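Local coordinates for protein quinone reductase (Klebsiella pneumoniae subsp. pneumoniae, PDB 4GI5) that binds FAD in a flavodoxin-like fold and probably works as an NAD(P)H dehydrogenase that reduces quinones, at residues Leu26-His31 against Ser59-Met64; Arg65-Tyr70 against Ile135-Ala140; Phe120-Phe125 against Leu171-Gly176. All coordinates share one frame; numbering follows the deposited sequence.

Interaction 1 (Leu26-His31 against Ser59-Met64); sequences LLIYAH and SDLYAM. With FAD (flavin-adenine dinucleotide), chain H.
The carboxylate of Asp60 lies against the rim of the Tyr29 ring, their planes 84° apart. Asp60 CG is 3.5 Å from Tyr29 CD2. Bridge partners in the parallel register, both project from one face of the sheet; with CG anti to the backbone N in each (chi1 164° for Tyr29, 177° for Asp60), ring and carboxylate run alongside. On the other face, Ile28 CD1 sits 3.6 Å from Ser59 CB, and Ile28 CG2 meets Leu61 CD1. Ser59 OG binds Glu106 and Lys109 of helix 101-112. The backbones form a parallel ladder: Ser59 N to Leu27 O (2.7 Å), Tyr29 N to Ser59 O and Leu61 N to Tyr29 O. These are the two strands of a beta-alpha-beta unit, joined by helix 37-51. Beyond the ladder, the Tyr62 ring packs on the His31 backbone, with Tyr62 CD2 3.3 Å from His31 C. Asp60 OD1 accepts from Ala63 N (3.1 Å), an Asx motif; this N-H comes from above the carboxylate plane. Two waters link Asp60 OD1 to the His31 backbone. His31 NE2 donates to the FAD phosphate oxygen O2P (2.8 Å), which lies in the plane of the imidazole. His31 ND1 accepts from Glu33 N. This ties down both ring nitrogens and should fix the ring's rotation, so that an N-H faces the phosphate just past the end of the strand.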
loop_
_atom_site.group_PDB
_atom_site.type_symbol
_atom_site.label_atom_id
_atom_site.label_comp_id
_atom_site.label_asym_id
_atom_site.label_seq_id
_atom_site.Cartn_x
_atom_site.Cartn_y
_atom_site.Cartn_z
ATOM N N LEU B 26 -2.763 21.741 1.972
ATOM C CA LEU B 26 -1.806 20.982 2.781
ATOM C C LEU B 26 -1.121 19.977 1.815
ATOM O O LEU B 26 -1.812 19.234 1.114
ATOM C CB LEU B 26 -2.493 20.219 3.869
ATOM C CG LEU B 26 -1.689 19.213 4.656
ATOM C CD1 LEU B 26 -0.421 19.752 5.326
ATOM C CD2 LEU B 26 -2.562 18.454 5.642
ATOM N N LEU B 27 0.161 19.982 1.780
ATOM C CA LEU B 27 0.968 19.048 0.934
ATOM C C LEU B 27 1.672 18.063 1.840
ATOM O O LEU B 27 2.473 18.434 2.719
ATOM C CB LEU B 27 2.010 19.780 0.069
ATOM C CG LEU B 27 2.978 18.868 -0.745
ATOM C CD1 LEU B 27 2.258 18.182 -1.845
ATOM C CD2 LEU B 27 4.073 19.708 -1.371
ATOM N N ILE B 28 1.298 16.788 1.718
ATOM C CA ILE B 28 1.991 15.680 2.416
ATOM C C ILE B 28 2.984 15.149 1.426
ATOM O O ILE B 28 2.586 14.666 0.330
ATOM C CB ILE B 28 1.003 14.580 2.901
ATOM C CG1 ILE B 28 -0.214 15.086 3.683
ATOM C CG2 ILE B 28 1.799 13.605 3.741
ATOM C CD1 ILE B 28 0.179 15.863 4.908
ATOM N N TYR B 29 4.273 15.133 1.747
ATOM C CA TYR B 29 5.367 14.905 0.778
ATOM C C TYR B 29 6.325 13.865 1.339
ATOM O O TYR B 29 6.788 13.968 2.460
ATOM C CB TYR B 29 6.118 16.223 0.508
ATOM C CG TYR B 29 7.456 16.109 -0.154
ATOM C CD1 TYR B 29 7.575 15.907 -1.550
ATOM C CD2 TYR B 29 8.626 16.177 0.570
ATOM C CE1 TYR B 29 8.835 15.807 -2.128
ATOM C CE2 TYR B 29 9.874 16.070 -0.030
ATOM C CZ TYR B 29 9.940 15.917 -1.413
ATOM O OH TYR B 29 11.205 15.793 -1.955
ATOM N N ALA B 30 6.581 12.811 0.578
ATOM C CA ALA B 30 7.450 11.710 0.945
ATOM C C ALA B 30 8.556 11.445 -0.039
ATOM O O ALA B 30 8.387 10.731 -0.994
ATOM C CB ALA B 30 6.597 10.431 1.129
ATOM N N HIS B 31 9.743 12.073 0.170
ATOM C CA HIS B 31 10.920 11.695 -0.597
ATOM C C HIS B 31 12.106 12.044 0.266
ATOM O O HIS B 31 12.104 13.124 0.832
ATOM C CB HIS B 31 11.017 12.434 -1.944
ATOM C CG HIS B 31 11.976 11.771 -2.866
ATOM N ND1 HIS B 31 13.346 11.749 -2.652
ATOM C CD2 HIS B 31 11.766 10.996 -3.974
ATOM C CE1 HIS B 31 13.934 11.098 -3.617
ATOM N NE2 HIS B 31 13.000 10.594 -4.409
ATOM N N SER B 59 3.902 18.952 4.959
ATOM C CA SER B 59 4.407 17.978 5.876
ATOM C C SER B 59 5.437 17.166 5.091
ATOM O O SER B 59 5.096 16.193 4.421
ATOM C CB SER B 59 3.279 17.066 6.401
ATOM O OG SER B 59 2.421 17.793 7.256
ATOM N N ASP B 60 6.707 17.530 5.238
ATOM C CA ASP B 60 7.787 16.884 4.581
ATOM C C ASP B 60 8.242 15.800 5.515
ATOM O O ASP B 60 8.962 15.998 6.551
ATOM C CB ASP B 60 8.884 17.915 4.229
ATOM C CG ASP B 60 10.095 17.279 3.598
ATOM O OD1 ASP B 60 10.433 16.034 3.712
ATOM O OD2 ASP B 60 10.855 18.085 2.947
ATOM N N LEU B 61 7.738 14.580 5.274
ATOM C CA LEU B 61 7.916 13.521 6.270
ATOM C C LEU B 61 9.340 13.115 6.613
ATOM O O LEU B 61 9.648 12.974 7.810
ATOM C CB LEU B 61 7.124 12.267 5.840
ATOM C CG LEU B 61 5.645 12.550 5.610
ATOM C CD1 LEU B 61 4.933 11.271 5.080
ATOM C CD2 LEU B 61 4.895 13.098 6.811
ATOM N N TYR B 62 10.197 13.035 5.615
ATOM C CA TYR B 62 11.595 12.729 5.860
ATOM C C TYR B 62 12.270 13.921 6.668
ATOM O O TYR B 62 13.030 13.616 7.622
ATOM C CB TYR B 62 12.344 12.420 4.623
ATOM C CG TYR B 62 12.171 10.989 4.162
ATOM C CD1 TYR B 62 12.946 9.952 4.709
ATOM C CD2 TYR B 62 11.254 10.654 3.170
ATOM C CE1 TYR B 62 12.813 8.622 4.215
ATOM C CE2 TYR B 62 11.084 9.377 2.723
ATOM C CZ TYR B 62 11.891 8.396 3.198
ATOM O OH TYR B 62 11.855 7.101 2.655
ATOM N N ALA B 63 11.937 15.132 6.291
ATOM C CA ALA B 63 12.597 16.336 6.961
ATOM C C ALA B 63 12.161 16.350 8.399
ATOM O O ALA B 63 12.956 16.699 9.304
ATOM C CB ALA B 63 12.235 17.591 6.208
HETATM N N MSE B 64 10.930 15.921 8.715
HETATM C CA MSE B 64 10.372 15.932 10.074
HETATM C C MSE B 64 10.809 14.663 10.871
HETATM O O MSE B 64 10.428 14.505 11.979
HETATM C CB MSE B 64 8.823 15.943 10.018
HETATM C CG MSE B 64 8.290 17.179 9.413
HETATM SE SE MSE B 64 6.340 16.614 8.932
HETATM C CE MSE B 64 6.404 17.774 10.264
HETATM P PA FAD H . 15.161 10.966 -9.025
HETATM O O1A FAD H . 15.503 11.973 -8.004
HETATM O O2A FAD H . 15.799 9.666 -9.166
HETATM O O5B FAD H . 15.293 11.640 -10.510
HETATM C C5B FAD H . 14.800 11.070 -11.740
HETATM C C4B FAD H . 15.380 11.833 -12.885
HETATM O O4B FAD H . 14.759 13.098 -12.927
HETATM C C3B FAD H . 16.881 11.969 -12.819
HETATM O O3B FAD H . 17.345 11.618 -14.114
HETATM C C2B FAD H . 16.988 13.447 -12.575
HETATM O O2B FAD H . 18.252 14.016 -13.003
HETATM C C1B FAD H . 15.821 14.095 -13.240
HETATM N N9A FAD H . 15.538 15.425 -12.635
HETATM C C8A FAD H . 15.570 15.872 -11.267
HETATM N N7A FAD H . 15.286 17.149 -11.152
HETATM C C5A FAD H . 15.209 17.513 -12.464
HETATM C C6A FAD H . 15.051 18.783 -13.173
HETATM N N6A FAD H . 14.847 19.776 -12.372
HETATM N N1A FAD H . 15.000 18.852 -14.549
HETATM C C2A FAD H . 15.129 17.741 -15.267
HETATM N N3A FAD H . 15.328 16.512 -14.652
HETATM C C4A FAD H . 15.328 16.465 -13.368
HETATM N N1 FAD H . 8.257 2.476 -10.487
HETATM C C2 FAD H . 7.067 1.968 -10.873
HETATM O O2 FAD H . 6.526 2.289 -12.016
HETATM N N3 FAD H . 6.372 1.080 -10.075
HETATM C C4 FAD H . 6.898 0.584 -8.939
HETATM O O4 FAD H . 6.237 -0.144 -8.187
HETATM C C4X FAD H . 8.180 1.092 -8.532
HETATM N N5 FAD H . 8.728 0.679 -7.350
HETATM C C5X FAD H . 9.937 1.270 -6.893
HETATM C C6 FAD H . 10.425 0.950 -5.718
HETATM C C7 FAD H . 11.542 1.594 -5.191
HETATM C C7M FAD H . 12.070 1.230 -3.853
HETATM C C8 FAD H . 12.224 2.547 -5.986
HETATM C C8M FAD H . 13.476 3.194 -5.457
HETATM C C9 FAD H . 11.753 2.878 -7.218
HETATM C C9A FAD H . 10.563 2.262 -7.701
HETATM N N10 FAD H . 9.969 2.664 -8.878
HETATM C C10 FAD H . 8.774 2.114 -9.320
HETATM C "C1'" FAD H . 10.537 3.736 -9.708
HETATM C "C2'" FAD H . 10.129 5.040 -9.020
HETATM O "O2'" FAD H . 8.736 5.364 -9.051
HETATM C "C3'" FAD H . 10.907 6.250 -9.632
HETATM O "O3'" FAD H . 12.290 5.960 -9.304
HETATM C "C4'" FAD H . 10.551 7.606 -9.010
HETATM O "O4'" FAD H . 9.279 7.977 -9.436
HETATM C "C5'" FAD H . 11.514 8.701 -9.543
HETATM O "O5'" FAD H . 11.271 9.874 -8.834
HETATM P P FAD H . 12.498 10.449 -7.903
HETATM O O1P FAD H . 12.025 11.724 -7.323
HETATM O O2P FAD H . 13.037 9.463 -6.967
HETATM O O3P FAD H . 13.541 10.723 -9.107
HETATM O O HOH W 1 9.578 13.677 2.793
HETATM O O HOH W 2 12.990 15.349 2.598
#

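Interaction 2 (Arg65-Tyr70 against Ile135-Ala140)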
loop_
_atom_site.group_PDB
_atom_site.type_symbol
_atom_site.label_atom_id
_atom_site.label_comp_id
_atom_site.label_asym_id
_atom_site.label_seq_id
_atom_site.Cartn_x
_atom_site.Cartn_y
_atom_site.Cartn_z
ATOM N N ARG B 65 11.522 13.739 10.249
ATOM C CA ARG B 65 11.933 12.429 10.810
ATOM C C ARG B 65 10.663 11.722 11.355
ATOM O O ARG B 65 10.550 11.270 12.461
ATOM C CB ARG B 65 12.986 12.567 11.912
ATOM C CG ARG B 65 14.194 13.398 11.426
ATOM C CD ARG B 65 15.134 13.733 12.590
ATOM N NE ARG B 65 15.879 12.520 12.891
ATOM C CZ ARG B 65 15.748 11.735 13.978
ATOM N NH1 ARG B 65 14.884 12.008 14.971
ATOM N NH2 ARG B 65 16.503 10.641 14.066
ATOM N N TRP B 66 9.673 11.702 10.510
ATOM C CA TRP B 66 8.332 11.214 10.881
ATOM C C TRP B 66 8.428 9.744 11.340
ATOM O O TRP B 66 8.984 8.904 10.628
ATOM C CB TRP B 66 7.444 11.293 9.620
ATOM C CG TRP B 66 6.024 10.805 9.922
ATOM C CD1 TRP B 66 5.471 9.574 9.536
ATOM C CD2 TRP B 66 5.035 11.456 10.696
ATOM N NE1 TRP B 66 4.231 9.467 10.053
ATOM C CE2 TRP B 66 3.938 10.575 10.816
ATOM C CE3 TRP B 66 4.980 12.690 11.378
ATOM C CZ2 TRP B 66 2.766 10.912 11.490
ATOM C CZ3 TRP B 66 3.769 13.024 12.043
ATOM C CH2 TRP B 66 2.716 12.153 12.137
ATOM N N LYS B 67 7.813 9.418 12.477
ATOM C CA LYS B 67 7.774 8.080 12.952
ATOM C C LYS B 67 6.762 7.219 12.182
ATOM O O LYS B 67 5.582 7.579 12.171
ATOM C CB LYS B 67 7.357 8.055 14.444
ATOM C CG LYS B 67 7.200 6.689 15.090
ATOM C CD LYS B 67 6.839 6.710 16.592
ATOM C CE LYS B 67 6.285 5.347 17.085
ATOM N NZ LYS B 67 5.801 5.603 18.412
ATOM N N ALA B 68 7.241 6.174 11.538
ATOM C CA ALA B 68 6.296 5.406 10.667
ATOM C C ALA B 68 5.492 4.279 11.305
ATOM O O ALA B 68 4.403 3.998 10.824
ATOM C CB ALA B 68 7.100 4.801 9.511
ATOM N N GLY B 69 5.986 3.619 12.343
ATOM C CA GLY B 69 5.416 2.430 12.908
ATOM C C GLY B 69 4.466 2.735 14.018
ATOM O O GLY B 69 4.926 3.112 15.109
ATOM N N TYR B 70 3.182 2.620 13.809
ATOM C CA TYR B 70 2.189 2.880 14.868
ATOM C C TYR B 70 2.429 1.865 16.007
ATOM O O TYR B 70 2.503 0.629 15.773
ATOM C CB TYR B 70 0.780 2.702 14.283
ATOM C CG TYR B 70 -0.337 2.789 15.224
ATOM C CD1 TYR B 70 -0.328 3.654 16.250
ATOM C CD2 TYR B 70 -1.492 2.064 15.028
ATOM C CE1 TYR B 70 -1.408 3.784 17.122
ATOM C CE2 TYR B 70 -2.560 2.107 15.922
ATOM C CZ TYR B 70 -2.490 2.975 17.028
ATOM O OH TYR B 70 -3.523 3.100 17.908
ATOM N N ILE B 135 -0.447 7.804 7.284
ATOM C CA ILE B 135 -1.818 7.313 7.272
ATOM C C ILE B 135 -2.094 6.542 8.527
ATOM O O ILE B 135 -3.098 6.789 9.252
ATOM C CB ILE B 135 -2.132 6.497 6.008
ATOM C CG1 ILE B 135 -2.001 7.375 4.787
ATOM C CG2 ILE B 135 -3.482 5.787 6.132
ATOM C CD1 ILE B 135 -3.200 8.280 4.557
ATOM N N ASP B 136 -1.287 5.526 8.833
ATOM C CA ASP B 136 -1.599 4.617 9.922
ATOM C C ASP B 136 -1.709 5.351 11.254
ATOM O O ASP B 136 -2.553 4.998 12.048
ATOM C CB ASP B 136 -0.477 3.598 10.114
ATOM C CG ASP B 136 -0.398 2.501 9.003
ATOM O OD1 ASP B 136 -1.282 2.426 8.153
ATOM O OD2 ASP B 136 0.734 1.902 8.938
ATOM N N ARG B 137 -0.848 6.316 11.461
ATOM C CA ARG B 137 -0.776 7.026 12.745
ATOM C C ARG B 137 -1.698 8.226 12.857
ATOM O O ARG B 137 -2.202 8.508 13.960
ATOM C CB ARG B 137 0.652 7.359 13.085
ATOM C CG ARG B 137 1.510 6.154 13.307
ATOM C CD ARG B 137 3.031 6.379 13.513
ATOM N NE ARG B 137 3.187 7.105 14.815
ATOM C CZ ARG B 137 3.563 8.385 14.935
ATOM N NH1 ARG B 137 3.885 9.183 13.898
ATOM N NH2 ARG B 137 3.500 8.932 16.189
ATOM N N VAL B 138 -1.925 8.940 11.784
ATOM C CA VAL B 138 -2.743 10.162 11.841
ATOM C C VAL B 138 -4.241 9.815 11.774
ATOM O O VAL B 138 -5.081 10.497 12.334
ATOM C CB VAL B 138 -2.364 11.110 10.730
ATOM C CG1 VAL B 138 -3.247 12.326 10.577
ATOM C CG2 VAL B 138 -0.921 11.548 10.930
ATOM N N TYR B 139 -4.592 8.727 11.037
ATOM C CA TYR B 139 -5.988 8.420 10.776
ATOM C C TYR B 139 -6.569 7.669 11.953
ATOM O O TYR B 139 -6.822 6.464 11.915
ATOM C CB TYR B 139 -6.109 7.577 9.466
ATOM C CG TYR B 139 -6.255 8.341 8.224
ATOM C CD1 TYR B 139 -5.841 9.668 8.098
ATOM C CD2 TYR B 139 -6.737 7.698 7.053
ATOM C CE1 TYR B 139 -5.971 10.403 6.954
ATOM C CE2 TYR B 139 -6.876 8.420 5.880
ATOM C CZ TYR B 139 -6.583 9.783 5.798
ATOM O OH TYR B 139 -6.766 10.371 4.589
ATOM N N ALA B 140 -6.753 8.364 13.056
ATOM C CA ALA B 140 -7.222 7.739 14.299
ATOM C C ALA B 140 -8.722 7.315 14.341
ATOM O O ALA B 140 -9.559 7.845 13.620
ATOM C CB ALA B 140 -6.961 8.772 15.457
HETATM O O HOH W 3 2.395 2.215 11.038
#
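The loop 65-70 runs past the last turn of helix 129-138, and the backbones come closest at Tyr70 and Arg137, whose CA atoms are 5.5 Å apart. Arg137 carries the contact. Its chain bends at chi3 (67°), which turns the guanidinium back across one face of the Trp66 ring. NH1 lies over that face of the indole, toward its rim, 3.2 Å from Trp66 CZ2. The two planes are 54° apart. Arg137 NH1 is also 2.9 Å from Lys67 O. The aliphatic part of Lys67 crosses the arginine at about a right angle, and Lys67 CB sits over a face of the guanidinium. Lys67 NZ forms salt bridges with Asp71 and Asp74, and Arg137 NH2 with Asp74 and Asp102; these carboxylates probably offset the two nearby positive charges. In this flavodoxin-like fold, the contact joins the long loop after strand 55-60, outermost within this chain, to helix 129-138, whose Trp134 reaches Ile28 of the sheet. Val138 CG2 meets Trp66 CZ2 at 3.8 Å, and the two side chains cross at about a right angle. At the other end, Tyr70 CB rests on Arg137 CG (3.7 Å). A water bridges the segments there: it donates to Ala68 O and Asp136 OD2 (both 2.7 Å) and accepts from Tyr70 N. Asp136 OD2 also accepts from Ala129 N of the second subunit, while OD1 forms a salt bridge with Lys132.

Interaction 3 (Phe120-Phe125 against Leu171-Gly176). With FAD (flavin-adenine dinucleotide), chain H.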
loop_
_atom_site.group_PDB
_atom_site.type_symbol
_atom_site.label_atom_id
_atom_site.label_comp_id
_atom_site.label_asym_id
_atom_site.label_seq_id
_atom_site.Cartn_x
_atom_site.Cartn_y
_atom_site.Cartn_z
ATOM N N PHE B 120 4.303 11.663 -3.849
ATOM C CA PHE B 120 5.224 10.559 -3.621
ATOM C C PHE B 120 5.655 9.854 -4.885
ATOM O O PHE B 120 4.923 9.803 -5.852
ATOM C CB PHE B 120 4.630 9.547 -2.634
ATOM C CG PHE B 120 3.320 8.954 -3.067
ATOM C CD1 PHE B 120 2.148 9.603 -2.761
ATOM C CD2 PHE B 120 3.252 7.720 -3.726
ATOM C CE1 PHE B 120 0.936 9.108 -3.161
ATOM C CE2 PHE B 120 2.030 7.150 -4.045
ATOM C CZ PHE B 120 0.861 7.882 -3.822
ATOM N N PRO B 121 6.892 9.304 -4.903
ATOM C CA PRO B 121 7.246 8.316 -5.931
ATOM C C PRO B 121 6.473 7.024 -5.656
ATOM O O PRO B 121 6.312 6.633 -4.488
ATOM C CB PRO B 121 8.753 8.099 -5.707
ATOM C CG PRO B 121 8.879 8.344 -4.216
ATOM C CD PRO B 121 7.908 9.391 -3.832
ATOM N N LEU B 122 6.046 6.372 -6.709
ATOM C CA LEU B 122 5.464 5.034 -6.604
ATOM C C LEU B 122 6.539 4.062 -6.262
ATOM O O LEU B 122 7.507 3.881 -7.034
ATOM C CB LEU B 122 4.730 4.713 -7.934
ATOM C CG LEU B 122 3.777 3.527 -7.789
ATOM C CD1 LEU B 122 2.609 3.796 -6.875
ATOM C CD2 LEU B 122 3.317 3.205 -9.180
ATOM N N TRP B 123 6.452 3.429 -5.088
ATOM C CA TRP B 123 7.458 2.461 -4.650
ATOM C C TRP B 123 6.671 1.134 -4.392
ATOM O O TRP B 123 5.790 1.108 -3.502
ATOM C CB TRP B 123 8.175 2.875 -3.358
ATOM C CG TRP B 123 9.274 3.883 -3.565
ATOM C CD1 TRP B 123 9.682 4.470 -4.707
ATOM C CD2 TRP B 123 10.062 4.498 -2.490
ATOM N NE1 TRP B 123 10.759 5.363 -4.443
ATOM C CE2 TRP B 123 10.963 5.408 -3.092
ATOM C CE3 TRP B 123 10.117 4.313 -1.148
ATOM C CZ2 TRP B 123 11.863 6.138 -2.333
ATOM C CZ3 TRP B 123 10.997 5.075 -0.360
ATOM C CH2 TRP B 123 11.875 5.943 -0.989
ATOM N N TRP B 124 6.986 0.146 -5.214
ATOM C CA TRP B 124 6.312 -1.165 -5.054
ATOM C C TRP B 124 4.814 -0.997 -5.071
ATOM O O TRP B 124 4.079 -1.504 -4.233
ATOM C CB TRP B 124 6.851 -1.914 -3.814
ATOM C CG TRP B 124 8.273 -2.274 -4.042
ATOM C CD1 TRP B 124 9.359 -1.681 -3.452
ATOM C CD2 TRP B 124 8.787 -3.254 -4.942
ATOM N NE1 TRP B 124 10.525 -2.213 -3.984
ATOM C CE2 TRP B 124 10.189 -3.196 -4.890
ATOM C CE3 TRP B 124 8.182 -4.191 -5.837
ATOM C CZ2 TRP B 124 10.987 -3.957 -5.717
ATOM C CZ3 TRP B 124 8.994 -4.981 -6.624
ATOM C CH2 TRP B 124 10.407 -4.822 -6.588
ATOM N N PHE B 125 4.419 -0.241 -6.052
ATOM C CA PHE B 125 3.005 -0.051 -6.401
ATOM C C PHE B 125 2.153 0.532 -5.322
ATOM O O PHE B 125 0.899 0.334 -5.308
ATOM C CB PHE B 125 2.418 -1.431 -6.920
ATOM C CG PHE B 125 3.211 -2.004 -8.052
ATOM C CD1 PHE B 125 3.147 -1.408 -9.294
ATOM C CD2 PHE B 125 4.135 -2.982 -7.903
ATOM C CE1 PHE B 125 3.919 -1.816 -10.331
ATOM C CE2 PHE B 125 4.982 -3.393 -8.917
ATOM C CZ PHE B 125 4.895 -2.816 -10.179
ATOM N N LEU B 171 -3.664 12.946 -5.544
ATOM C CA LEU B 171 -2.332 12.397 -5.512
ATOM C C LEU B 171 -1.487 13.000 -6.645
ATOM O O LEU B 171 -1.964 13.176 -7.769
ATOM C CB LEU B 171 -2.444 10.915 -5.801
ATOM C CG LEU B 171 -3.344 10.001 -4.889
ATOM C CD1 LEU B 171 -3.267 8.539 -5.226
ATOM C CD2 LEU B 171 -3.021 10.222 -3.451
ATOM N N ILE B 172 -0.190 13.147 -6.380
ATOM C CA ILE B 172 0.791 13.419 -7.385
ATOM C C ILE B 172 1.839 12.358 -7.282
ATOM O O ILE B 172 2.493 12.221 -6.293
ATOM C CB ILE B 172 1.451 14.801 -7.182
ATOM C CG1 ILE B 172 0.460 15.935 -7.251
ATOM C CG2 ILE B 172 2.529 14.977 -8.244
ATOM C CD1 ILE B 172 1.101 17.280 -6.815
ATOM N N VAL B 173 1.910 11.493 -8.252
ATOM C CA VAL B 173 2.718 10.292 -8.259
ATOM C C VAL B 173 3.664 10.252 -9.437
ATOM O O VAL B 173 3.319 10.464 -10.578
ATOM C CB VAL B 173 1.799 9.061 -8.392
ATOM C CG1 VAL B 173 2.608 7.754 -8.342
ATOM C CG2 VAL B 173 0.739 9.146 -7.289
ATOM N N THR B 174 4.914 9.905 -9.170
ATOM C CA THR B 174 5.878 9.636 -10.198
ATOM C C THR B 174 6.203 8.154 -10.255
ATOM O O THR B 174 6.423 7.557 -9.202
ATOM C CB THR B 174 7.241 10.402 -9.948
ATOM O OG1 THR B 174 7.676 10.155 -8.615
ATOM C CG2 THR B 174 7.093 11.958 -10.082
ATOM N N ALA B 175 6.255 7.592 -11.442
ATOM C CA ALA B 175 6.467 6.169 -11.640
ATOM C C ALA B 175 7.588 5.930 -12.626
ATOM O O ALA B 175 7.740 6.668 -13.641
ATOM C CB ALA B 175 5.164 5.520 -12.122
ATOM N N GLY B 176 8.364 4.904 -12.366
ATOM C CA GLY B 176 9.395 4.521 -13.329
ATOM C C GLY B 176 8.897 3.808 -14.554
ATOM O O GLY B 176 9.494 3.944 -15.635
HETATM P PA FAD H . 15.161 10.966 -9.025
HETATM O O1A FAD H . 15.503 11.973 -8.004
HETATM O O2A FAD H . 15.799 9.666 -9.166
HETATM O O5B FAD H . 15.293 11.640 -10.510
HETATM C C5B FAD H . 14.800 11.070 -11.740
HETATM C C4B FAD H . 15.380 11.833 -12.885
HETATM O O4B FAD H . 14.759 13.098 -12.927
HETATM C C3B FAD H . 16.881 11.969 -12.819
HETATM O O3B FAD H . 17.345 11.618 -14.114
HETATM C C2B FAD H . 16.988 13.447 -12.575
HETATM O O2B FAD H . 18.252 14.016 -13.003
HETATM C C1B FAD H . 15.821 14.095 -13.240
HETATM N N9A FAD H . 15.538 15.425 -12.635
HETATM C C8A FAD H . 15.570 15.872 -11.267
HETATM N N7A FAD H . 15.286 17.149 -11.152
HETATM C C5A FAD H . 15.209 17.513 -12.464
HETATM C C6A FAD H . 15.051 18.783 -13.173
HETATM N N6A FAD H . 14.847 19.776 -12.372
HETATM N N1A FAD H . 15.000 18.852 -14.549
HETATM C C2A FAD H . 15.129 17.741 -15.267
HETATM N N3A FAD H . 15.328 16.512 -14.652
HETATM C C4A FAD H . 15.328 16.465 -13.368
HETATM N N1 FAD H . 8.257 2.476 -10.487
HETATM C C2 FAD H . 7.067 1.968 -10.873
HETATM O O2 FAD H . 6.526 2.289 -12.016
HETATM N N3 FAD H . 6.372 1.080 -10.075
HETATM C C4 FAD H . 6.898 0.584 -8.939
HETATM O O4 FAD H . 6.237 -0.144 -8.187
HETATM C C4X FAD H . 8.180 1.092 -8.532
HETATM N N5 FAD H . 8.728 0.679 -7.350
HETATM C C5X FAD H . 9.937 1.270 -6.893
HETATM C C6 FAD H . 10.425 0.950 -5.718
HETATM C C7 FAD H . 11.542 1.594 -5.191
HETATM C C7M FAD H . 12.070 1.230 -3.853
HETATM C C8 FAD H . 12.224 2.547 -5.986
HETATM C C8M FAD H . 13.476 3.194 -5.457
HETATM C C9 FAD H . 11.753 2.878 -7.218
HETATM C C9A FAD H . 10.563 2.262 -7.701
HETATM N N10 FAD H . 9.969 2.664 -8.878
HETATM C C10 FAD H . 8.774 2.114 -9.320
HETATM C "C1'" FAD H . 10.537 3.736 -9.708
HETATM C "C2'" FAD H . 10.129 5.040 -9.020
HETATM O "O2'" FAD H . 8.736 5.364 -9.051
HETATM C "C3'" FAD H . 10.907 6.250 -9.632
HETATM O "O3'" FAD H . 12.290 5.960 -9.304
HETATM C "C4'" FAD H . 10.551 7.606 -9.010
HETATM O "O4'" FAD H . 9.279 7.977 -9.436
HETATM C "C5'" FAD H . 11.514 8.701 -9.543
HETATM O "O5'" FAD H . 11.271 9.874 -8.834
HETATM P P FAD H . 12.498 10.449 -7.903
HETATM O O1P FAD H . 12.025 11.724 -7.323
HETATM O O2P FAD H . 13.037 9.463 -6.967
HETATM O O3P FAD H . 13.541 10.723 -9.107
#
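Phe120 and Val173 point the same way from neighbouring parallel strands and form the tightly packed end of this contact. Val173 CG2 lies over the face of the Phe120 ring, 4.2 Å from its centroid and 28° off the normal, a CH-pi contact. Leu171 CD2 meets the same ring at its edge. Phe120 holds CG between the backbone N and the carbonyl carbon (chi1 58°), which swings the ring over the second strand. The other branch of the valine, CG1, touches Leu122 CB at 3.7 Å. Phe120 N bonds to Ile172 O and Leu122 N to Thr174 O (2.8 Å, 175° at the hydrogen); the bond from Thr174 N to Phe120 O between them is weak. Strand 115-121 is the middle of the five in the flavodoxin-like sheet, and 168-174 is its neighbour. As in this fold generally, the cofactor sits at their C-terminal ends, where the chains become loops. There the segments separate. Leu122 CD2 and Ala175 CB still touch, but Trp123, Trp124 and Phe125 make no contact with 171-176, and Gly176 is partly exposed. The flavin bridges the divergence. Trp124 N donates to FAD N5 (2.8 Å), Phe125 N to FAD O4, and from the other segment Gly176 N to FAD N1 (3.1 Å). FAD O4 lies over the centre of the Phe125 ring. Trp123 has Pro121 CG on one face and the flavin methyl C7M on the opposite one. The ribityl chain is held from both segments: its O2' donates to Leu122 O, and its O4' shares a hydrogen bond with Thr174 OG1 (2.8 Å). Trp124 also meets Tyr139 and Tyr205 of the second subunit edge-to-face.

Overall arrangement
Interactions 1 and 3 lie on the same five-stranded parallel sheet, on opposite sides of the pairing between strands 24-29 and 115-121. Their centres are about 14 Å apart, and Ala30 O packs on Pro121 CD at 3.2 Å. Both reach one FAD: interaction 1 at a phosphate, interaction 3 at the flavin and ribityl chain. Interaction 2 follows interaction 1, with centres about 12 Å apart and Leu61 O probably hydrogen-bonded to Trp66 N (3.0 Å). It stands about 19 Å from interaction 3, centre to centre. All three touch the second subunit, whose Arg85 also binds this FAD. Asp136 of interaction 2 instead lines the other FAD's pocket, packing on Trp123 of the second subunit.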